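Local coordinates for D-aminopeptidase (Burkholderia sp. LK4, PDB 5TZB), which probably cleaves N-terminal beta-amino acids from peptides, as a beta-aminopeptidase of the S58 family with an Ntn-hydrolase type of architecture, at residues 47-52 against 66-71; 107-112 against 142-147; 111-116 against 261-266. All blocks are in the same frame, centred on the assembly; numbering follows the deposited sequence.

In the fold
Strand 48-56 turns back into strand 63-71, and contact 1 closes this short hairpin before either of the others opens. Contact 2 begins where 107-112 leads into strand 111-115, and closes after helix 119-129 has carried the chain over to 142-147. Contact 3 starts from the same strand, sharing Ile111 and Ala112, and closes much later at 261-266, so its long loop spans the return of contact 2. Strand 111-115 lies between strands 63-71 and 144-148, and backbone bonds from Ile111 to Ile70 join contacts 1 and 2. Those two contacts build one sheet; contact 3 ties that sheet to a second one.

Contact 1: 47-52 against 66-71; sequences VRVGHC and GVTVIE
Arg48 and Glu71 meet with their flat groups stacked, guanidinium and carboxylate planes 4° apart. CB of Glu71 lies over one face of the guanidinium, 3.5 Å from NH2 of Arg48, and the bend at chi2 (-79°) turns the Glu71 carboxylate back under that group. The salt bridge from Arg48 NH2 to Glu71 OE1 is long, 3.9 Å, with the oxygen well out of the guanidinium plane, so it rests on charge alone. The firmer polar hold on Arg48 is the bond from NE to the backbone oxygen of Arg73.

The sheet face bearing Val49, His51, Thr68 and Ile70 has a different polar pair. ND1 of His51 is 2.7 Å from OG1 of Thr68, a hydrogen bond in which either atom could donate, made at the edge of the imidazole. The ring is held at its other nitrogen as well, NE2 bonding to the oxygen of Ala179, while the Thr68 hydroxyl is also bonded to the backbone N of Gly185; these second partners help fix both groups. Just ahead of the strand, CG1 of Val47 lies beside CG2 of Ile70 at 4.0 Å, the two side chains pointing the same way.

Between the two strands, paired backbone bonds set the register. Arg48 N to Glu71 O is 3.0 Å, and the return bond from Glu71 N to Arg48 O is 2.8 Å; Gly50 with Val69 and Cys52 with Val67 repeat the pattern. CG2 of Val69 packs against the Gly50 backbone, 3.5 Å from Gly50 O. Helix 163-172 covers the face bearing Arg48, Cys52, Val67, Val69 and Glu71, touching Cys52, Val69 and Glu71. With strand directions 166° apart and alternating hydrogen-bonded and non-hydrogen-bonded pairs, this is a regular antiparallel beta hairpin, whose first strand is outermost in its sheet within the chain.

Contact 2: 107-112 against 142-147; sequences LTTPIA and MPVVME
The parallel pairing within a beta-alpha-beta unit, strand 111-115, helix 119-129 and strand 144-148, begins here with Ala112 between two bonds to the other strand. Its N donates to Val144 O at 3.0 Å, and its O accepts from Met146 N at 2.9 Å.

Ahead of the paired residues, Thr109 faces Pro143 and Val144. Its OG1 sits between the backbone N and the carbonyl carbon (chi1 61°), which lets the hydroxyl donate to Pro110 O at 2.9 Å while weakly accepting from Val144 N at 3.4 Å. A water joins Thr108 OG1 to Met142 N, accepting from the latter.

Helix 119-129 packs on the side of Ala112, where Val122 touches it; the other side of the sheet, with Ile111 and Val144, meets Leu302 of strand 298-305. On that second side, CD1 of Leu107 reaches CG2 of Val144 at 3.9 Å, the two side chains crossing at about a right angle. Met146, bent at chi3 (-77°), brings its CE methyl to 3.8 Å from CG2 of Ile111.

Contact 3: 111-116 against 261-266; sequences IAYTNT and VVTIAT
Tyr113 lies with one ring face under a methyl of Val261: CG2 stands 3.6 Å from the ring centroid and only 2° off the normal, a CH-pi contact over the middle of the ring. In Val261, CG1 is anti to the carbonyl carbon (chi1 -62°), which places CG2 between the backbone N and the carbonyl carbon and over the ring, and the two side chains slide past each other in opposite directions.

At the far end of the ring, OG1 of Thr263 donates to Tyr113 OH at 2.8 Å, approaching near the ring plane. The phenol oxygen has a second hydrogen bond, to Leu217 O of strand 213-220, so this buried group is gripped by two neighbours. Thr263 N is also close to the phenol oxygen, but the angle is too poor for a bond. The other branch of Thr263, CG2, meets CD1 of Ile111 tip to tip at 3.9 Å.

Met146 touches Tyr113, Val261 and Thr263 and thus borders the same packing. No backbone bond joins the strands: their axes pass 9.3 Å apart, at 165° between directions, and the contact is carried by side chains, with Tyr113 reaching as far as the opposite backbone. Such face-to-face packing of two sheets, near the centre of the chain, is consistent with the layered beta core of Ntn hydrolases.

Contact 1: 47-52 against 66-71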
loop_
_atom_site.group_PDB
_atom_site.type_symbol
_atom_site.label_atom_id
_atom_site.label_comp_id
_atom_site.label_asym_id
_atom_site.label_seq_id
_atom_site.Cartn_x
_atom_site.Cartn_y
_atom_site.Cartn_z
ATOM N N VAL C 47 -22.864 -4.749 18.624
ATOM C CA VAL C 47 -23.020 -4.416 17.215
ATOM C C VAL C 47 -24.501 -4.441 16.817
ATOM O O VAL C 47 -25.242 -5.390 17.113
ATOM C CB VAL C 47 -22.177 -5.375 16.331
ATOM C CG1 VAL C 47 -22.411 -5.120 14.848
ATOM C CG2 VAL C 47 -20.701 -5.232 16.670
ATOM N N ARG C 48 -24.926 -3.389 16.128
ATOM C CA ARG C 48 -26.330 -3.208 15.778
ATOM C C ARG C 48 -26.478 -2.992 14.265
ATOM O O ARG C 48 -25.600 -2.382 13.636
ATOM C CB ARG C 48 -26.924 -2.010 16.548
ATOM C CG ARG C 48 -26.960 -2.149 18.089
ATOM C CD ARG C 48 -27.317 -0.823 18.780
ATOM N NE ARG C 48 -26.216 0.143 18.801
ATOM C CZ ARG C 48 -26.369 1.457 18.658
ATOM N NH1 ARG C 48 -27.572 1.957 18.426
ATOM N NH2 ARG C 48 -25.319 2.268 18.703
ATOM N N VAL C 49 -27.574 -3.481 13.687
ATOM C CA VAL C 49 -27.817 -3.328 12.250
ATOM C C VAL C 49 -29.228 -2.828 11.975
ATOM O O VAL C 49 -30.192 -3.296 12.594
ATOM C CB VAL C 49 -27.603 -4.663 11.477
ATOM C CG1 VAL C 49 -27.865 -4.472 9.978
ATOM C CG2 VAL C 49 -26.213 -5.179 11.668
ATOM N N GLY C 50 -29.361 -1.877 11.050
ATOM C CA GLY C 50 -30.674 -1.381 10.654
ATOM C C GLY C 50 -30.785 -1.202 9.148
ATOM O O GLY C 50 -29.825 -0.817 8.498
ATOM N N HIS C 51 -31.953 -1.503 8.590
ATOM C CA HIS C 51 -32.197 -1.335 7.162
ATOM C C HIS C 51 -33.244 -0.242 6.939
ATOM O O HIS C 51 -34.110 -0.019 7.790
ATOM C CB HIS C 51 -32.708 -2.625 6.495
ATOM C CG HIS C 51 -31.757 -3.784 6.541
ATOM N ND1 HIS C 51 -30.461 -3.713 6.073
ATOM C CD2 HIS C 51 -31.948 -5.073 6.915
ATOM C CE1 HIS C 51 -29.879 -4.892 6.208
ATOM N NE2 HIS C 51 -30.763 -5.737 6.709
ATOM N N CYS C 52 -33.148 0.449 5.809
ATOM C CA CYS C 52 -34.275 1.208 5.270
ATOM C C CYS C 52 -34.440 0.792 3.817
ATOM O O CYS C 52 -33.527 0.951 3.013
ATOM C CB CYS C 52 -34.080 2.718 5.385
ATOM S SG CYS C 52 -35.431 3.656 4.618
ATOM N N GLY C 66 -31.880 1.514 -1.169
ATOM C CA GLY C 66 -32.005 1.824 0.238
ATOM C C GLY C 66 -30.663 1.990 0.913
ATOM O O GLY C 66 -29.639 2.224 0.269
ATOM N N VAL C 67 -30.669 1.864 2.232
ATOM C CA VAL C 67 -29.457 2.028 2.987
ATOM C C VAL C 67 -29.457 1.066 4.180
ATOM O O VAL C 67 -30.490 0.840 4.814
ATOM C CB VAL C 67 -29.279 3.521 3.426
ATOM C CG1 VAL C 67 -30.537 4.056 4.050
ATOM C CG2 VAL C 67 -28.097 3.692 4.361
ATOM N N THR C 68 -28.294 0.474 4.445
ATOM C CA THR C 68 -28.079 -0.358 5.624
ATOM C C THR C 68 -27.053 0.296 6.530
ATOM O O THR C 68 -26.046 0.817 6.045
ATOM C CB THR C 68 -27.588 -1.760 5.244
ATOM O OG1 THR C 68 -28.610 -2.429 4.501
ATOM C CG2 THR C 68 -27.262 -2.576 6.492
ATOM N N VAL C 69 -27.302 0.291 7.839
ATOM C CA VAL C 69 -26.332 0.851 8.772
ATOM C C VAL C 69 -25.851 -0.201 9.754
ATOM O O VAL C 69 -26.594 -1.113 10.143
ATOM C CB VAL C 69 -26.890 2.057 9.566
ATOM C CG1 VAL C 69 -27.162 3.231 8.648
ATOM C CG2 VAL C 69 -28.131 1.673 10.312
ATOM N N ILE C 70 -24.574 -0.090 10.096
ATOM C CA ILE C 70 -23.969 -0.902 11.130
ATOM C C ILE C 70 -23.483 0.035 12.206
ATOM O O ILE C 70 -22.674 0.937 11.923
ATOM C CB ILE C 70 -22.774 -1.726 10.620
ATOM C CG1 ILE C 70 -23.128 -2.521 9.364
ATOM C CG2 ILE C 70 -22.240 -2.645 11.716
ATOM C CD1 ILE C 70 -21.899 -3.104 8.682
ATOM N N GLU C 71 -23.965 -0.165 13.430
ATOM C CA GLU C 71 -23.403 0.538 14.584
ATOM C C GLU C 71 -22.357 -0.379 15.202
ATOM O O GLU C 71 -22.675 -1.520 15.544
ATOM C CB GLU C 71 -24.476 0.899 15.615
ATOM C CG GLU C 71 -25.536 1.871 15.123
ATOM C CD GLU C 71 -25.074 3.328 15.123
ATOM O OE1 GLU C 71 -23.864 3.599 15.319
ATOM O OE2 GLU C 71 -25.943 4.213 14.957
#

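Contact 2: 107-112 against 142-147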
loop_
_atom_site.group_PDB
_atom_site.type_symbol
_atom_site.label_atom_id
_atom_site.label_comp_id
_atom_site.label_asym_id
_atom_site.label_seq_id
_atom_site.Cartn_x
_atom_site.Cartn_y
_atom_site.Cartn_z
ATOM N N LEU C 107 -12.147 3.512 13.658
ATOM C CA LEU C 107 -13.533 3.648 13.249
ATOM C C LEU C 107 -14.243 4.455 14.325
ATOM O O LEU C 107 -14.273 4.045 15.494
ATOM C CB LEU C 107 -14.180 2.257 13.065
ATOM C CG LEU C 107 -15.668 2.152 12.712
ATOM C CD1 LEU C 107 -15.941 2.705 11.301
ATOM C CD2 LEU C 107 -16.182 0.698 12.834
ATOM N N THR C 108 -14.804 5.602 13.945
ATOM C CA THR C 108 -15.335 6.543 14.921
ATOM C C THR C 108 -16.780 6.912 14.610
ATOM O O THR C 108 -17.318 7.851 15.196
ATOM C CB THR C 108 -14.484 7.852 14.966
ATOM O OG1 THR C 108 -14.515 8.492 13.685
ATOM C CG2 THR C 108 -13.043 7.551 15.336
ATOM N N THR C 109 -17.387 6.193 13.666
ATOM C CA THR C 109 -18.725 6.493 13.170
ATOM C C THR C 109 -19.482 5.200 12.902
ATOM O O THR C 109 -18.888 4.129 12.926
ATOM C CB THR C 109 -18.699 7.289 11.850
ATOM O OG1 THR C 109 -18.040 6.501 10.841
ATOM C CG2 THR C 109 -17.982 8.629 12.027
ATOM N N PRO C 110 -20.787 5.302 12.614
ATOM C CA PRO C 110 -21.418 4.123 12.019
ATOM C C PRO C 110 -20.862 3.843 10.629
ATOM O O PRO C 110 -20.173 4.682 10.034
ATOM C CB PRO C 110 -22.895 4.508 11.903
ATOM C CG PRO C 110 -23.072 5.692 12.759
ATOM C CD PRO C 110 -21.759 6.380 12.893
ATOM N N ILE C 111 -21.185 2.658 10.137
ATOM C CA ILE C 111 -20.919 2.231 8.779
ATOM C C ILE C 111 -22.228 2.119 8.034
ATOM O O ILE C 111 -23.196 1.593 8.572
ATOM C CB ILE C 111 -20.228 0.857 8.743
ATOM C CG1 ILE C 111 -18.902 0.914 9.493
ATOM C CG2 ILE C 111 -20.019 0.379 7.302
ATOM C CD1 ILE C 111 -18.379 -0.466 9.873
ATOM N N ALA C 112 -22.255 2.587 6.792
ATOM C CA ALA C 112 -23.462 2.488 5.995
ATOM C C ALA C 112 -23.162 1.895 4.612
ATOM O O ALA C 112 -22.080 2.093 4.051
ATOM C CB ALA C 112 -24.136 3.838 5.879
ATOM N N MET C 142 -15.992 11.890 9.902
ATOM C CA MET C 142 -15.641 11.186 8.664
ATOM C C MET C 142 -16.301 9.794 8.594
ATOM O O MET C 142 -15.630 8.775 8.806
ATOM C CB MET C 142 -14.117 11.066 8.542
ATOM C CG MET C 142 -13.373 12.422 8.432
ATOM S SD MET C 142 -11.583 12.242 8.355
ATOM C CE MET C 142 -11.229 11.634 10.012
ATOM N N PRO C 143 -17.615 9.747 8.308
ATOM C CA PRO C 143 -18.354 8.472 8.258
ATOM C C PRO C 143 -17.881 7.503 7.157
ATOM O O PRO C 143 -17.421 7.924 6.092
ATOM C CB PRO C 143 -19.801 8.907 8.000
ATOM C CG PRO C 143 -19.850 10.392 8.389
ATOM C CD PRO C 143 -18.484 10.907 8.060
ATOM N N VAL C 144 -17.991 6.206 7.429
ATOM C CA VAL C 144 -17.648 5.199 6.439
ATOM C C VAL C 144 -18.899 4.784 5.680
ATOM O O VAL C 144 -19.835 4.236 6.259
ATOM C CB VAL C 144 -16.989 3.952 7.078
ATOM C CG1 VAL C 144 -16.753 2.857 6.010
ATOM C CG2 VAL C 144 -15.659 4.331 7.770
ATOM N N VAL C 145 -18.923 5.065 4.382
ATOM C CA VAL C 145 -20.045 4.675 3.549
ATOM C C VAL C 145 -19.478 3.902 2.374
ATOM O O VAL C 145 -18.481 4.320 1.777
ATOM C CB VAL C 145 -20.866 5.879 3.058
ATOM C CG1 VAL C 145 -22.058 5.410 2.220
ATOM C CG2 VAL C 145 -21.358 6.696 4.240
ATOM N N MET C 146 -20.068 2.739 2.093
ATOM C CA MET C 146 -19.630 1.902 0.988
ATOM C C MET C 146 -20.831 1.613 0.108
ATOM O O MET C 146 -21.960 1.909 0.497
ATOM C CB MET C 146 -18.974 0.628 1.513
ATOM C CG MET C 146 -17.668 0.917 2.264
ATOM S SD MET C 146 -16.888 -0.545 2.963
ATOM C CE MET C 146 -17.936 -0.811 4.391
ATOM N N GLU C 147 -20.602 1.048 -1.079
ATOM C CA GLU C 147 -21.674 0.935 -2.053
ATOM C C GLU C 147 -21.523 -0.235 -3.012
ATOM O O GLU C 147 -20.425 -0.762 -3.192
ATOM C CB GLU C 147 -21.774 2.226 -2.878
ATOM C CG GLU C 147 -20.496 2.615 -3.625
ATOM C CD GLU C 147 -20.259 1.805 -4.914
ATOM O OE1 GLU C 147 -21.234 1.288 -5.511
ATOM O OE2 GLU C 147 -19.085 1.700 -5.330
HETATM O O HOH W 1 -15.260 11.009 12.640
#

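Contact 3: 111-116 against 261-266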
loop_
_atom_site.group_PDB
_atom_site.type_symbol
_atom_site.label_atom_id
_atom_site.label_comp_id
_atom_site.label_asym_id
_atom_site.label_seq_id
_atom_site.Cartn_x
_atom_site.Cartn_y
_atom_site.Cartn_z
ATOM N N ILE C 111 -21.185 2.658 10.137
ATOM C CA ILE C 111 -20.919 2.231 8.779
ATOM C C ILE C 111 -22.228 2.119 8.034
ATOM O O ILE C 111 -23.196 1.593 8.572
ATOM C CB ILE C 111 -20.228 0.857 8.743
ATOM C CG1 ILE C 111 -18.902 0.914 9.493
ATOM C CG2 ILE C 111 -20.019 0.379 7.302
ATOM C CD1 ILE C 111 -18.379 -0.466 9.873
ATOM N N ALA C 112 -22.255 2.587 6.792
ATOM C CA ALA C 112 -23.462 2.488 5.995
ATOM C C ALA C 112 -23.162 1.895 4.612
ATOM O O ALA C 112 -22.080 2.093 4.051
ATOM C CB ALA C 112 -24.136 3.838 5.879
ATOM N N TYR C 113 -24.106 1.092 4.124
ATOM C CA TYR C 113 -24.110 0.577 2.760
ATOM C C TYR C 113 -25.229 1.238 1.964
ATOM O O TYR C 113 -26.343 1.347 2.473
ATOM C CB TYR C 113 -24.355 -0.932 2.732
ATOM C CG TYR C 113 -23.341 -1.838 3.385
ATOM C CD1 TYR C 113 -22.100 -1.379 3.795
ATOM C CD2 TYR C 113 -23.638 -3.185 3.570
ATOM C CE1 TYR C 113 -21.181 -2.246 4.387
ATOM C CE2 TYR C 113 -22.734 -4.049 4.149
ATOM C CZ TYR C 113 -21.515 -3.581 4.554
ATOM O OH TYR C 113 -20.629 -4.463 5.128
ATOM N N THR C 114 -24.976 1.628 0.717
ATOM C CA THR C 114 -26.065 2.092 -0.146
ATOM C C THR C 114 -25.689 1.881 -1.624
ATOM O O THR C 114 -24.792 1.110 -1.914
ATOM C CB THR C 114 -26.411 3.569 0.142
ATOM O OG1 THR C 114 -27.606 3.941 -0.556
ATOM C CG2 THR C 114 -25.270 4.489 -0.236
ATOM N N ASN C 115 -26.377 2.537 -2.559
ATOM C CA ASN C 115 -26.012 2.429 -3.973
ATOM C C ASN C 115 -24.963 3.475 -4.364
ATOM O O ASN C 115 -24.752 4.434 -3.624
ATOM C CB ASN C 115 -27.242 2.570 -4.868
ATOM C CG ASN C 115 -27.812 3.977 -4.849
ATOM O OD1 ASN C 115 -27.281 4.880 -5.501
ATOM N ND2 ASN C 115 -28.906 4.166 -4.122
ATOM N N THR C 116 -24.336 3.294 -5.530
ATOM C CA THR C 116 -23.192 4.110 -5.951
ATOM C C THR C 116 -23.461 5.614 -6.023
ATOM O O THR C 116 -22.573 6.417 -5.735
ATOM C CB THR C 116 -22.656 3.659 -7.333
ATOM O OG1 THR C 116 -22.627 2.221 -7.398
ATOM C CG2 THR C 116 -21.252 4.220 -7.559
ATOM N N VAL C 261 -19.402 -5.313 -0.955
ATOM C CA VAL C 261 -18.818 -4.664 0.210
ATOM C C VAL C 261 -18.973 -5.603 1.395
ATOM O O VAL C 261 -19.987 -6.282 1.536
ATOM C CB VAL C 261 -19.447 -3.275 0.498
ATOM C CG1 VAL C 261 -19.186 -2.323 -0.680
ATOM C CG2 VAL C 261 -20.919 -3.382 0.741
ATOM N N VAL C 262 -17.916 -5.694 2.195
ATOM C CA VAL C 262 -17.867 -6.613 3.328
ATOM C C VAL C 262 -17.472 -5.865 4.600
ATOM O O VAL C 262 -16.515 -5.099 4.587
ATOM C CB VAL C 262 -16.841 -7.767 3.094
ATOM C CG1 VAL C 262 -16.852 -8.732 4.256
ATOM C CG2 VAL C 262 -17.159 -8.525 1.809
ATOM N N THR C 263 -18.221 -6.062 5.681
ATOM C CA THR C 263 -17.756 -5.632 6.989
ATOM C C THR C 263 -17.571 -6.867 7.850
ATOM O O THR C 263 -18.471 -7.692 7.949
ATOM C CB THR C 263 -18.713 -4.646 7.707
ATOM O OG1 THR C 263 -18.832 -3.436 6.951
ATOM C CG2 THR C 263 -18.155 -4.282 9.085
ATOM N N ILE C 264 -16.376 -7.003 8.414
ATOM C CA ILE C 264 -16.062 -8.044 9.382
ATOM C C ILE C 264 -15.988 -7.423 10.771
ATOM O O ILE C 264 -15.320 -6.405 10.954
ATOM C CB ILE C 264 -14.720 -8.716 9.052
ATOM C CG1 ILE C 264 -14.834 -9.507 7.739
ATOM C CG2 ILE C 264 -14.272 -9.632 10.203
ATOM C CD1 ILE C 264 -13.458 -9.891 7.136
ATOM N N ALA C 265 -16.668 -8.014 11.752
ATOM C CA ALA C 265 -16.534 -7.530 13.133
ATOM C C ALA C 265 -16.051 -8.644 14.057
ATOM O O ALA C 265 -16.366 -9.832 13.860
ATOM C CB ALA C 265 -17.853 -6.958 13.642
ATOM N N THR C 266 -15.308 -8.262 15.088
ATOM C CA THR C 266 -14.885 -9.238 16.087
ATOM C C THR C 266 -14.720 -8.588 17.438
ATOM O O THR C 266 -14.360 -7.409 17.519
ATOM C CB THR C 266 -13.554 -9.927 15.712
ATOM O OG1 THR C 266 -13.259 -10.933 16.681
ATOM C CG2 THR C 266 -12.396 -8.929 15.677
#